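Local structure of putative Xylose isomerase (Rhodospirillum rubrum, 3QXB) at residues 52-57 / 87-92; 128-133 / 174-179; 209-214 / 240-245; 228-233 / 273-278. The protein binds iron and manganese ions in a xylose isomerase-like TIM barrel and is probably an isomerase. All coordinates share one frame; numbering follows the deposited sequence.

Contact 1: 52-57 / 87-92; sequences VQYTYD and ESTFGG
The ring of Y56 lies flat against the backbone of the neighbouring strand's end: G91 CA sits over its face, 3.7 Å from the centroid, a CH-pi contact. With chi1 -62°, CG is anti to its own carbonyl carbon, which lays the ring over F90 and G91 while T89 CB meets its edge. Its hydroxyl goes on to T131, and a phenylalanine here would probably keep the packing but leave the T131 hydroxyl without that hydrogen-bonding mate. Strands 52-55 and 87-90 run parallel, 24° apart, and with helix 65-81 form a beta-alpha-beta unit of the TIM barrel. Y54 N donates to S88 O at 2.9 Å, and Y56 N to F90 O at 2.9 Å. On the face shared by Q53, S88 and F90, the extended Q53 chain brings NE2 to S88 OG at 2.8 Å, a nearly straight bond in the amide plane. The amide also crosses F90, its plane 25° from the ring's, while Q53 OE1 accepts from the metal ligand H244. At the strand ends T55 OG1 accepts from D57 N, an ST turn. D57 OD2 accepts from L93 N and OD1 from A94 N, where a helix starts after G92, and a water links D57 OD1 to G92 N.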
loop_
_atom_site.group_PDB
_atom_site.type_symbol
_atom_site.label_atom_id
_atom_site.label_comp_id
_atom_site.label_asym_id
_atom_site.label_seq_id
_atom_site.Cartn_x
_atom_site.Cartn_y
_atom_site.Cartn_z
ATOM N N VAL A 52 -7.152 8.511 18.958
ATOM C CA VAL A 52 -7.118 8.141 17.577
ATOM C C VAL A 52 -5.795 8.549 16.915
ATOM O O VAL A 52 -5.263 9.618 17.197
ATOM C CB VAL A 52 -8.254 8.849 16.860
ATOM C CG1 VAL A 52 -8.181 8.596 15.369
ATOM C CG2 VAL A 52 -9.644 8.458 17.462
ATOM N N GLN A 53 -5.272 7.691 16.047
ATOM C CA GLN A 53 -4.172 8.049 15.153
ATOM C C GLN A 53 -4.708 7.989 13.748
ATOM O O GLN A 53 -5.172 6.923 13.278
ATOM C CB GLN A 53 -2.966 7.129 15.320
ATOM C CG GLN A 53 -1.769 7.566 14.610
ATOM C CD GLN A 53 -0.550 6.769 14.977
ATOM O OE1 GLN A 53 -0.458 5.566 14.691
ATOM N NE2 GLN A 53 0.427 7.450 15.617
ATOM N N TYR A 54 -4.682 9.140 13.087
ATOM C CA TYR A 54 -5.222 9.272 11.750
ATOM C C TYR A 54 -4.163 8.773 10.790
ATOM O O TYR A 54 -2.993 9.016 11.018
ATOM C CB TYR A 54 -5.537 10.734 11.512
ATOM C CG TYR A 54 -6.101 11.100 10.146
ATOM C CD1 TYR A 54 -7.475 11.047 9.887
ATOM C CD2 TYR A 54 -5.275 11.562 9.148
ATOM C CE1 TYR A 54 -7.997 11.410 8.632
ATOM C CE2 TYR A 54 -5.795 11.958 7.933
ATOM C CZ TYR A 54 -7.150 11.870 7.673
ATOM O OH TYR A 54 -7.615 12.256 6.392
ATOM N N THR A 55 -4.554 8.046 9.743
ATOM C CA THR A 55 -3.580 7.475 8.796
ATOM C C THR A 55 -3.500 8.305 7.482
ATOM O O THR A 55 -4.524 8.757 6.956
ATOM C CB THR A 55 -3.914 5.989 8.456
ATOM O OG1 THR A 55 -2.968 5.461 7.509
ATOM C CG2 THR A 55 -5.342 5.822 7.870
ATOM N N TYR A 56 -2.297 8.492 6.955
ATOM C CA TYR A 56 -2.128 9.115 5.619
ATOM C C TYR A 56 -2.921 8.347 4.528
ATOM O O TYR A 56 -3.218 8.902 3.491
ATOM C CB TYR A 56 -0.691 9.103 5.186
ATOM C CG TYR A 56 0.347 9.866 6.036
ATOM C CD1 TYR A 56 0.021 10.513 7.227
ATOM C CD2 TYR A 56 1.664 9.856 5.657
ATOM C CE1 TYR A 56 1.006 11.152 7.968
ATOM C CE2 TYR A 56 2.657 10.470 6.417
ATOM C CZ TYR A 56 2.343 11.109 7.551
ATOM O OH TYR A 56 3.354 11.775 8.263
ATOM N N ASP A 57 -3.230 7.071 4.771
ATOM C CA ASP A 57 -4.020 6.229 3.873
ATOM C C ASP A 57 -5.485 6.690 3.683
ATOM O O ASP A 57 -6.188 6.129 2.866
ATOM C CB ASP A 57 -3.974 4.745 4.314
ATOM C CG ASP A 57 -2.672 4.025 3.910
ATOM O OD1 ASP A 57 -1.800 4.589 3.190
ATOM O OD2 ASP A 57 -2.483 2.860 4.326
ATOM N N GLU A 87 -4.548 12.356 18.282
ATOM C CA GLU A 87 -3.227 12.618 18.827
ATOM C C GLU A 87 -2.105 12.782 17.808
ATOM O O GLU A 87 -1.113 13.509 18.052
ATOM C CB GLU A 87 -2.878 11.498 19.837
ATOM C CG GLU A 87 -3.825 11.528 21.015
ATOM C CD GLU A 87 -3.433 10.572 22.146
ATOM O OE1 GLU A 87 -3.179 9.387 21.873
ATOM O OE2 GLU A 87 -3.385 11.041 23.295
ATOM N N SER A 88 -2.257 12.139 16.659
ATOM C CA SER A 88 -1.228 12.190 15.648
ATOM C C SER A 88 -1.791 11.669 14.371
ATOM O O SER A 88 -2.833 11.033 14.342
ATOM C CB SER A 88 -0.015 11.339 16.014
ATOM O OG SER A 88 -0.401 10.030 16.404
ATOM N N THR A 89 -1.086 11.982 13.303
ATOM C CA THR A 89 -1.299 11.421 11.997
ATOM C C THR A 89 -0.084 10.561 11.802
ATOM O O THR A 89 0.933 10.725 12.494
ATOM C CB THR A 89 -1.365 12.476 10.835
ATOM O OG1 THR A 89 -0.152 13.231 10.773
ATOM C CG2 THR A 89 -2.589 13.412 10.973
ATOM N N PHE A 90 -0.191 9.597 10.897
ATOM C CA PHE A 90 0.882 8.632 10.703
ATOM C C PHE A 90 0.832 7.998 9.336
ATOM O O PHE A 90 -0.240 7.722 8.836
ATOM C CB PHE A 90 0.814 7.531 11.753
ATOM C CG PHE A 90 2.189 7.054 12.207
ATOM C CD1 PHE A 90 2.838 7.709 13.226
ATOM C CD2 PHE A 90 2.826 5.974 11.593
ATOM C CE1 PHE A 90 4.106 7.347 13.613
ATOM C CE2 PHE A 90 4.089 5.605 11.996
ATOM C CZ PHE A 90 4.712 6.263 13.005
ATOM N N GLY A 91 2.012 7.696 8.786
ATOM C CA GLY A 91 2.159 6.934 7.532
ATOM C C GLY A 91 1.466 5.593 7.553
ATOM O O GLY A 91 1.388 4.909 8.605
ATOM N N GLY A 92 0.960 5.229 6.383
ATOM C CA GLY A 92 0.329 3.944 6.154
ATOM C C GLY A 92 0.987 3.250 4.969
ATOM O O GLY A 92 2.194 3.452 4.700
HETATM O O HOH W 1 -1.152 4.609 9.594
HETATM O O HOH W 2 0.244 6.194 3.688
#

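Contact 2: 128-133 / 174-179; sequences VPATGM and MLYVEP. With FE (Fe (III) ion), chain E.
Y176 packs beside A130 and G132, where two parallel barrel strands, 130-133 and 174-177, run with their axes 18° apart. The tyrosine has CG anti to its carbonyl carbon (chi1 -49°), which turns the ring back along the sheet until CE2 is 3.7 Å from A130 CB. Alanine suits this place because its one methyl fits beside the ring and also meets M174 CB. At G132 the CA atoms close to 4.1 Å across from Y176; a beta carbon there would run into Y176 CB, so glycine lets the strands come this near. Y176 N donates to T131 O at 2.8 Å, and Y176 O accepts from M133 N.

T131 and M133 carry the other face, together with L175. The T131 methyl CG2 packs alongside L175 CD2, 3.5 Å away, both side chains pointing the same way. T131 OG1 is hydrogen-bonded to T89 and Y56, so the residue serves an apolar and a polar neighbour at once. From M133, a selenomethionine, the backbone leads on to the metal site: E178 N donates to M133 O at 3.1 Å.

That last bond probably helps place the backbone of E178, whose extended chain delivers OE2 to the iron at 2.2 Å, with D213, H244, E286 and two waters completing the site. M133 thus probably acts as a second-shell residue for the glutamate ligand, through its backbone.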
loop_
_atom_site.group_PDB
_atom_site.type_symbol
_atom_site.label_atom_id
_atom_site.label_comp_id
_atom_site.label_asym_id
_atom_site.label_seq_id
_atom_site.Cartn_x
_atom_site.Cartn_y
_atom_site.Cartn_z
ATOM N N VAL A 128 -3.668 18.915 14.425
ATOM C CA VAL A 128 -3.170 17.763 15.121
ATOM C C VAL A 128 -1.697 18.040 15.477
ATOM O O VAL A 128 -0.934 18.570 14.663
ATOM C CB VAL A 128 -3.345 16.506 14.243
ATOM C CG1 VAL A 128 -2.620 15.280 14.794
ATOM C CG2 VAL A 128 -4.808 16.241 14.059
ATOM N N PRO A 129 -1.283 17.666 16.687
ATOM C CA PRO A 129 0.022 18.074 17.216
ATOM C C PRO A 129 1.256 17.302 16.771
ATOM O O PRO A 129 2.367 17.788 16.970
ATOM C CB PRO A 129 -0.145 17.937 18.733
ATOM C CG PRO A 129 -1.295 17.069 18.949
ATOM C CD PRO A 129 -2.132 17.019 17.692
ATOM N N ALA A 130 1.092 16.150 16.136
ATOM C CA ALA A 130 2.230 15.308 15.904
ATOM C C ALA A 130 1.982 14.458 14.678
ATOM O O ALA A 130 0.832 14.175 14.345
ATOM C CB ALA A 130 2.508 14.425 17.163
ATOM N N THR A 131 3.066 14.056 14.031
ATOM C CA THR A 131 3.017 13.131 12.890
ATOM C C THR A 131 4.288 12.303 12.896
ATOM O O THR A 131 5.263 12.636 13.584
ATOM C CB THR A 131 2.825 13.852 11.526
ATOM O OG1 THR A 131 2.457 12.901 10.495
ATOM C CG2 THR A 131 4.078 14.606 11.112
ATOM N N GLY A 132 4.235 11.166 12.221
ATOM C CA GLY A 132 5.392 10.314 12.098
ATOM C C GLY A 132 5.257 9.250 11.010
ATOM O O GLY A 132 4.198 9.115 10.354
HETATM N N MSE A 133 6.334 8.504 10.824
HETATM C CA MSE A 133 6.391 7.435 9.863
HETATM C C MSE A 133 7.673 6.617 10.089
HETATM O O MSE A 133 8.568 7.058 10.830
HETATM C CB MSE A 133 6.383 8.012 8.433
HETATM C CG MSE A 133 7.502 9.045 8.173
HETATM SE SE MSE A 133 7.535 9.926 6.441
HETATM C CE MSE A 133 8.332 8.501 5.454
HETATM N N MSE A 174 5.613 17.454 18.053
HETATM C CA MSE A 174 6.406 16.225 18.011
HETATM C C MSE A 174 6.389 15.529 16.660
HETATM O O MSE A 174 5.390 15.603 15.897
HETATM C CB MSE A 174 5.960 15.269 19.137
HETATM C CG MSE A 174 6.846 14.055 19.339
HETATM SE SE MSE A 174 6.309 13.040 20.938
HETATM C CE MSE A 174 6.913 14.241 22.303
ATOM N N LEU A 175 7.512 14.891 16.340
ATOM C CA LEU A 175 7.586 13.959 15.195
ATOM C C LEU A 175 7.928 12.555 15.707
ATOM O O LEU A 175 8.627 12.420 16.742
ATOM C CB LEU A 175 8.618 14.398 14.177
ATOM C CG LEU A 175 8.394 15.710 13.461
ATOM C CD1 LEU A 175 9.600 15.937 12.502
ATOM C CD2 LEU A 175 7.009 15.771 12.719
ATOM N N TYR A 176 7.454 11.523 15.003
ATOM C CA TYR A 176 7.799 10.137 15.362
ATOM C C TYR A 176 8.478 9.369 14.221
ATOM O O TYR A 176 8.189 9.592 13.044
ATOM C CB TYR A 176 6.595 9.299 15.770
ATOM C CG TYR A 176 5.660 9.879 16.772
ATOM C CD1 TYR A 176 5.912 9.810 18.134
ATOM C CD2 TYR A 176 4.492 10.431 16.369
ATOM C CE1 TYR A 176 5.019 10.306 19.036
ATOM C CE2 TYR A 176 3.608 10.928 17.251
ATOM C CZ TYR A 176 3.874 10.882 18.570
ATOM O OH TYR A 176 2.953 11.383 19.412
ATOM N N VAL A 177 9.366 8.453 14.616
ATOM C CA VAL A 177 9.978 7.478 13.731
ATOM C C VAL A 177 9.558 6.107 14.218
ATOM O O VAL A 177 9.689 5.811 15.399
ATOM C CB VAL A 177 11.527 7.561 13.754
ATOM C CG1 VAL A 177 12.129 6.439 12.889
ATOM C CG2 VAL A 177 11.966 8.922 13.278
ATOM N N GLU A 178 9.085 5.250 13.309
ATOM C CA GLU A 178 8.699 3.889 13.667
ATOM C C GLU A 178 9.740 2.901 13.204
ATOM O O GLU A 178 9.892 2.710 11.985
ATOM C CB GLU A 178 7.343 3.512 13.004
ATOM C CG GLU A 178 7.001 2.056 13.097
ATOM C CD GLU A 178 5.590 1.728 12.614
ATOM O OE1 GLU A 178 5.043 2.458 11.766
ATOM O OE2 GLU A 178 5.044 0.703 13.055
ATOM N N PRO A 179 10.451 2.251 14.141
ATOM C CA PRO A 179 11.371 1.233 13.693
ATOM C C PRO A 179 10.667 0.022 13.057
ATOM O O PRO A 179 9.486 -0.262 13.345
ATOM C CB PRO A 179 12.105 0.818 14.987
ATOM C CG PRO A 179 12.034 2.031 15.841
ATOM C CD PRO A 179 10.647 2.547 15.580
HETATM FE FE FE E . 2.989 0.010 12.859
HETATM O O HOH W 3 3.309 -1.095 10.845
HETATM O O HOH W 4 2.717 1.655 11.305
#

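Contact 3: 209-214 / 240-245; sequences RLLVDW and IAAYHI. With FE (Fe (III) ion), chain E.
D213 and H244 grip the same iron: D213 OD2 and H244 ND1 each bind it at 2.2 Å, beside two waters, E178 and E286. The carboxylate and imidazole planes stand 90° apart, with D213 OD2 at the ring's edge. The other oxygen of the aspartate, OD1, caps the following helix at G215 and accepts from Q246. With the metal at ND1 and the Q53 amide at NE2, the rotation of the H244 ring is probably fixed.

The strands beneath are parallel neighbours in the TIM barrel. H244 N donates to V212 O at 3.0 Å and W214 N to H244 O at 2.9 Å, the latter with an N-H...O angle of 170°. A beta bulge between L210 and L211 shifts the register by one, and A242 N is buried there without a partner.

Farther out, L211 CD2 sits over the centre of the imidazole, 3.4 Å from its centroid, a methyl well suited to a flat aromatic face. On the other side of the sheet V212 CG2 packs on I240 CG1 at 3.8 Å. Just past the strand, W214 CD1 lies alongside I245 CG2.

Both of these metal ligands therefore have a second hold, a helix cap for the aspartate and a glutamine for the histidine, which probably limits their freedom to turn away from the metal.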
loop_
_atom_site.group_PDB
_atom_site.type_symbol
_atom_site.label_atom_id
_atom_site.label_comp_id
_atom_site.label_asym_id
_atom_site.label_seq_id
_atom_site.Cartn_x
_atom_site.Cartn_y
_atom_site.Cartn_z
ATOM N N ARG A 209 10.734 11.440 18.417
ATOM C CA ARG A 209 10.650 10.323 19.349
ATOM C C ARG A 209 10.314 9.057 18.572
ATOM O O ARG A 209 10.058 9.090 17.378
ATOM C CB ARG A 209 9.579 10.621 20.418
ATOM C CG ARG A 209 9.940 11.761 21.391
ATOM C CD ARG A 209 11.064 11.336 22.346
ATOM N NE ARG A 209 11.511 12.439 23.185
ATOM C CZ ARG A 209 12.557 13.222 22.919
ATOM N NH1 ARG A 209 13.290 13.085 21.798
ATOM N NH2 ARG A 209 12.851 14.183 23.764
ATOM N N LEU A 210 10.304 7.933 19.293
ATOM C CA LEU A 210 10.015 6.640 18.718
ATOM C C LEU A 210 8.541 6.302 18.941
ATOM O O LEU A 210 7.971 6.614 19.987
ATOM C CB LEU A 210 10.894 5.552 19.346
ATOM C CG LEU A 210 12.409 5.701 19.128
ATOM C CD1 LEU A 210 13.178 4.736 20.041
ATOM C CD2 LEU A 210 12.743 5.440 17.651
ATOM N N LEU A 211 7.933 5.710 17.916
ATOM C CA LEU A 211 6.699 4.966 18.074
ATOM C C LEU A 211 7.062 3.508 17.804
ATOM O O LEU A 211 7.622 3.205 16.779
ATOM C CB LEU A 211 5.607 5.509 17.147
ATOM C CG LEU A 211 4.277 4.746 17.140
ATOM C CD1 LEU A 211 3.098 5.686 16.771
ATOM C CD2 LEU A 211 4.363 3.511 16.190
ATOM N N VAL A 212 6.844 2.615 18.773
ATOM C CA VAL A 212 7.313 1.240 18.621
ATOM C C VAL A 212 6.122 0.322 18.407
ATOM O O VAL A 212 5.151 0.388 19.129
ATOM C CB VAL A 212 8.157 0.800 19.798
ATOM C CG1 VAL A 212 8.437 -0.718 19.784
ATOM C CG2 VAL A 212 9.459 1.640 19.846
ATOM N N ASP A 213 6.199 -0.492 17.361
ATOM C CA ASP A 213 5.110 -1.371 17.010
ATOM C C ASP A 213 5.457 -2.747 17.563
ATOM O O ASP A 213 6.521 -3.289 17.265
ATOM C CB ASP A 213 4.982 -1.422 15.494
ATOM C CG ASP A 213 3.799 -2.235 15.044
ATOM O OD1 ASP A 213 3.508 -3.254 15.709
ATOM O OD2 ASP A 213 3.181 -1.837 14.038
ATOM N N TRP A 214 4.589 -3.287 18.406
ATOM C CA TRP A 214 4.889 -4.532 19.118
ATOM C C TRP A 214 5.209 -5.676 18.128
ATOM O O TRP A 214 6.057 -6.522 18.398
ATOM C CB TRP A 214 3.717 -4.926 20.031
ATOM C CG TRP A 214 3.723 -4.267 21.364
ATOM C CD1 TRP A 214 3.531 -2.949 21.625
ATOM C CD2 TRP A 214 3.915 -4.908 22.631
ATOM N NE1 TRP A 214 3.590 -2.722 22.971
ATOM C CE2 TRP A 214 3.828 -3.908 23.618
ATOM C CE3 TRP A 214 4.119 -6.239 23.028
ATOM C CZ2 TRP A 214 3.973 -4.179 24.983
ATOM C CZ3 TRP A 214 4.275 -6.516 24.418
ATOM C CH2 TRP A 214 4.186 -5.486 25.362
ATOM N N ILE A 240 10.477 6.410 23.807
ATOM C CA ILE A 240 9.305 5.750 23.226
ATOM C C ILE A 240 8.073 6.500 23.722
ATOM O O ILE A 240 7.728 6.416 24.904
ATOM C CB ILE A 240 9.251 4.262 23.623
ATOM C CG1 ILE A 240 10.459 3.487 23.068
ATOM C CG2 ILE A 240 7.987 3.631 23.151
ATOM C CD1 ILE A 240 10.664 2.075 23.740
ATOM N N ALA A 241 7.443 7.276 22.841
ATOM C CA ALA A 241 6.338 8.179 23.230
ATOM C C ALA A 241 4.960 7.626 22.868
ATOM O O ALA A 241 3.944 8.141 23.329
ATOM C CB ALA A 241 6.517 9.537 22.585
ATOM N N ALA A 242 4.929 6.610 22.029
ATOM C CA ALA A 242 3.676 5.951 21.613
ATOM C C ALA A 242 3.968 4.561 21.017
ATOM O O ALA A 242 5.112 4.250 20.662
ATOM C CB ALA A 242 2.881 6.842 20.626
ATOM N N TYR A 243 2.930 3.733 20.918
ATOM C CA TYR A 243 3.056 2.372 20.416
ATOM C C TYR A 243 1.992 2.034 19.375
ATOM O O TYR A 243 0.915 2.639 19.353
ATOM C CB TYR A 243 2.896 1.390 21.555
ATOM C CG TYR A 243 3.888 1.531 22.681
ATOM C CD1 TYR A 243 3.706 2.470 23.663
ATOM C CD2 TYR A 243 4.987 0.677 22.794
ATOM C CE1 TYR A 243 4.623 2.596 24.710
ATOM C CE2 TYR A 243 5.899 0.801 23.832
ATOM C CZ TYR A 243 5.713 1.772 24.792
ATOM O OH TYR A 243 6.579 1.932 25.884
ATOM N N HIS A 244 2.299 1.040 18.533
ATOM C CA HIS A 244 1.277 0.321 17.794
ATOM C C HIS A 244 1.173 -1.045 18.448
ATOM O O HIS A 244 2.200 -1.689 18.746
ATOM C CB HIS A 244 1.626 0.125 16.332
ATOM C CG HIS A 244 1.542 1.374 15.527
ATOM N ND1 HIS A 244 2.183 1.523 14.313
ATOM C CD2 HIS A 244 0.878 2.529 15.758
ATOM C CE1 HIS A 244 1.944 2.743 13.858
ATOM N NE2 HIS A 244 1.160 3.373 14.717
ATOM N N ILE A 245 -0.051 -1.479 18.670
ATOM C CA ILE A 245 -0.295 -2.811 19.191
ATOM C C ILE A 245 -1.023 -3.617 18.106
ATOM O O ILE A 245 -1.839 -3.092 17.377
ATOM C CB ILE A 245 -1.052 -2.786 20.545
ATOM C CG1 ILE A 245 -2.435 -2.145 20.438
ATOM C CG2 ILE A 245 -0.192 -2.099 21.681
ATOM C CD1 ILE A 245 -3.279 -2.305 21.731
HETATM FE FE FE E . 2.989 0.010 12.859
HETATM O O HOH W 3 3.309 -1.095 10.845
HETATM O O HOH W 4 2.717 1.655 11.305
#

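Contact 4: 228-233 / 273-278; sequences DMDHWM and WDKYAL
M233 and Y276 face each other where two helices of the barrel's outer layer meet, their CA atoms 8.5 Å apart. Segment 228-233 opens a helix, with D228 as N-cap and its side chain weakly capping H231 N. Segment 273-278 closes one in a Schellman motif: A277, at positive phi, is the C-prime residue, and L278 N bonds to W273 O at 3.1 Å.

The selenomethionine M233 slides past Y276 in the opposite direction, its CG over the centre of the ring and 3.6 Å from the centroid, while the selenium stands farther above the same face, a Met-aromatic contact. Bends at chi2 (-49°) and chi3 (-109°) curl its CE back over the ring's root and against L278 CD2, 3.9 Å away; the unbranched, flexible chain of a methionine suits such a surface.

At the solvent side D230 OD1 takes two donors, Y276 OH at a very short 2.5 Å and K275 NZ at 2.8 Å, the amine reaching it from above the carboxylate plane. A leucine in place of Y276 would probably leave D230 with one donor fewer and M233 without its flat platform.

The salt bridge from K275 puts a positive charge next to the carboxylate, which probably helps D230 stay ionised beside the apolar packing.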
loop_
_atom_site.group_PDB
_atom_site.type_symbol
_atom_site.label_atom_id
_atom_site.label_comp_id
_atom_site.label_asym_id
_atom_site.label_seq_id
_atom_site.Cartn_x
_atom_site.Cartn_y
_atom_site.Cartn_z
ATOM N N ASP A 228 11.920 -8.980 22.053
ATOM C CA ASP A 228 10.964 -8.697 23.121
ATOM C C ASP A 228 11.083 -7.282 23.656
ATOM O O ASP A 228 12.109 -6.622 23.510
ATOM C CB ASP A 228 11.056 -9.696 24.268
ATOM C CG ASP A 228 12.214 -9.426 25.213
ATOM O OD1 ASP A 228 13.154 -8.705 24.853
ATOM O OD2 ASP A 228 12.196 -9.997 26.322
HETATM N N MSE A 229 10.019 -6.851 24.318
HETATM C CA MSE A 229 9.841 -5.440 24.573
HETATM C C MSE A 229 10.694 -4.941 25.707
HETATM O O MSE A 229 11.015 -3.773 25.702
HETATM C CB MSE A 229 8.369 -5.092 24.762
HETATM C CG MSE A 229 7.560 -5.196 23.470
HETATM SE SE MSE A 229 8.041 -3.873 22.185
HETATM C CE MSE A 229 7.475 -2.333 23.185
ATOM N N ASP A 230 11.113 -5.814 26.638
ATOM C CA ASP A 230 11.999 -5.373 27.731
ATOM C C ASP A 230 13.338 -4.890 27.176
ATOM O O ASP A 230 13.941 -3.975 27.731
ATOM C CB ASP A 230 12.246 -6.469 28.784
ATOM C CG ASP A 230 11.005 -6.803 29.592
ATOM O OD1 ASP A 230 10.301 -5.884 30.084
ATOM O OD2 ASP A 230 10.740 -8.004 29.753
ATOM N N HIS A 231 13.797 -5.517 26.093
ATOM C CA HIS A 231 15.045 -5.100 25.457
ATOM C C HIS A 231 14.877 -3.697 24.858
ATOM O O HIS A 231 15.806 -2.897 24.841
ATOM C CB HIS A 231 15.451 -6.120 24.381
ATOM C CG HIS A 231 16.623 -5.695 23.555
ATOM N ND1 HIS A 231 17.897 -5.607 24.070
ATOM C CD2 HIS A 231 16.714 -5.348 22.244
ATOM C CE1 HIS A 231 18.719 -5.192 23.119
ATOM N NE2 HIS A 231 18.029 -5.031 22.003
ATOM N N TRP A 232 13.670 -3.401 24.379
ATOM C CA TRP A 232 13.381 -2.082 23.804
ATOM C C TRP A 232 13.378 -1.035 24.926
ATOM O O TRP A 232 13.990 0.033 24.781
ATOM C CB TRP A 232 12.099 -2.128 22.961
ATOM C CG TRP A 232 12.420 -2.614 21.591
ATOM C CD1 TRP A 232 12.582 -3.900 21.199
ATOM C CD2 TRP A 232 12.707 -1.801 20.441
ATOM N NE1 TRP A 232 12.944 -3.947 19.872
ATOM C CE2 TRP A 232 13.022 -2.666 19.388
ATOM C CE3 TRP A 232 12.739 -0.419 20.216
ATOM C CZ2 TRP A 232 13.340 -2.209 18.119
ATOM C CZ3 TRP A 232 13.068 0.048 18.951
ATOM C CH2 TRP A 232 13.367 -0.846 17.919
HETATM N N MSE A 233 12.762 -1.343 26.059
HETATM C CA MSE A 233 12.821 -0.414 27.193
HETATM C C MSE A 233 14.258 -0.239 27.724
HETATM O O MSE A 233 14.659 0.880 28.059
HETATM C CB MSE A 233 11.882 -0.843 28.320
HETATM C CG MSE A 233 10.402 -0.861 27.909
HETATM SE SE MSE A 233 9.790 0.737 27.026
HETATM C CE MSE A 233 8.659 1.477 28.416
ATOM N N TRP A 273 2.329 -2.394 30.405
ATOM C CA TRP A 273 1.870 -1.047 30.736
ATOM C C TRP A 273 2.082 -0.743 32.223
ATOM O O TRP A 273 2.526 0.342 32.590
ATOM C CB TRP A 273 0.386 -0.878 30.374
ATOM C CG TRP A 273 -0.135 0.483 30.683
ATOM C CD1 TRP A 273 -0.673 0.917 31.868
ATOM C CD2 TRP A 273 -0.187 1.600 29.782
ATOM N NE1 TRP A 273 -1.014 2.252 31.763
ATOM C CE2 TRP A 273 -0.738 2.686 30.488
ATOM C CE3 TRP A 273 0.212 1.790 28.462
ATOM C CZ2 TRP A 273 -0.923 3.934 29.900
ATOM C CZ3 TRP A 273 0.015 3.022 27.878
ATOM C CH2 TRP A 273 -0.535 4.081 28.599
ATOM N N ASP A 274 1.759 -1.702 33.077
ATOM C CA ASP A 274 1.905 -1.504 34.523
ATOM C C ASP A 274 3.359 -1.602 34.972
ATOM O O ASP A 274 3.783 -0.891 35.920
ATOM C CB ASP A 274 1.101 -2.544 35.296
ATOM C CG ASP A 274 -0.405 -2.363 35.152
ATOM O OD1 ASP A 274 -0.878 -1.211 35.101
ATOM O OD2 ASP A 274 -1.110 -3.390 35.131
ATOM N N LYS A 275 4.116 -2.503 34.337
ATOM C CA LYS A 275 5.523 -2.740 34.723
ATOM C C LYS A 275 6.327 -1.453 34.546
ATOM O O LYS A 275 7.178 -1.122 35.359
ATOM C CB LYS A 275 6.127 -3.902 33.915
ATOM C CG LYS A 275 7.572 -4.247 34.286
ATOM C CD LYS A 275 8.167 -5.315 33.346
ATOM C CE LYS A 275 9.684 -5.492 33.625
ATOM N NZ LYS A 275 10.261 -6.574 32.771
ATOM N N TYR A 276 6.022 -0.705 33.485
ATOM C CA TYR A 276 6.803 0.475 33.140
ATOM C C TYR A 276 6.132 1.797 33.535
ATOM O O TYR A 276 6.602 2.858 33.153
ATOM C CB TYR A 276 7.175 0.415 31.648
ATOM C CG TYR A 276 8.205 -0.658 31.389
ATOM C CD1 TYR A 276 9.549 -0.454 31.738
ATOM C CD2 TYR A 276 7.844 -1.892 30.867
ATOM C CE1 TYR A 276 10.502 -1.447 31.543
ATOM C CE2 TYR A 276 8.791 -2.892 30.670
ATOM C CZ TYR A 276 10.118 -2.657 31.015
ATOM O OH TYR A 276 11.062 -3.616 30.795
ATOM N N ALA A 277 5.048 1.733 34.307
ATOM C CA ALA A 277 4.350 2.925 34.780
ATOM C C ALA A 277 3.975 3.867 33.626
ATOM O O ALA A 277 4.131 5.071 33.735
ATOM C CB ALA A 277 5.234 3.672 35.828
ATOM N N LEU A 278 3.498 3.335 32.509
ATOM C CA LEU A 278 3.211 4.198 31.374
ATOM C C LEU A 278 1.990 5.048 31.731
ATOM O O LEU A 278 1.201 4.655 32.598
ATOM C CB LEU A 278 2.971 3.362 30.124
ATOM C CG LEU A 278 4.110 2.466 29.627
ATOM C CD1 LEU A 278 3.719 1.894 28.236
ATOM C CD2 LEU A 278 5.414 3.222 29.556
#

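Contacts 1, 2 and 3 each pair neighbouring strands of one closed eight-stranded parallel barrel, and they follow in series along the chain. Their centres lie 9 to 13 Å apart and they touch: strands 85-90 and 130-133 are neighbours, as are 174-177 and 208-213, so contact 2 is flanked by the other two. Contacts 2 and 3 share the iron and both its waters. Contact 4 lies outside, 11 Å from contact 3 between centres, and its segments alternate with those of contact 3; helices 229-236 and 266-275 flank strand 240-245 in sequence and pack over it. The metal site thus draws on the ends of four consecutive strands on one side of the barrel, with Q53 of contact 1 as a second-shell partner from across it.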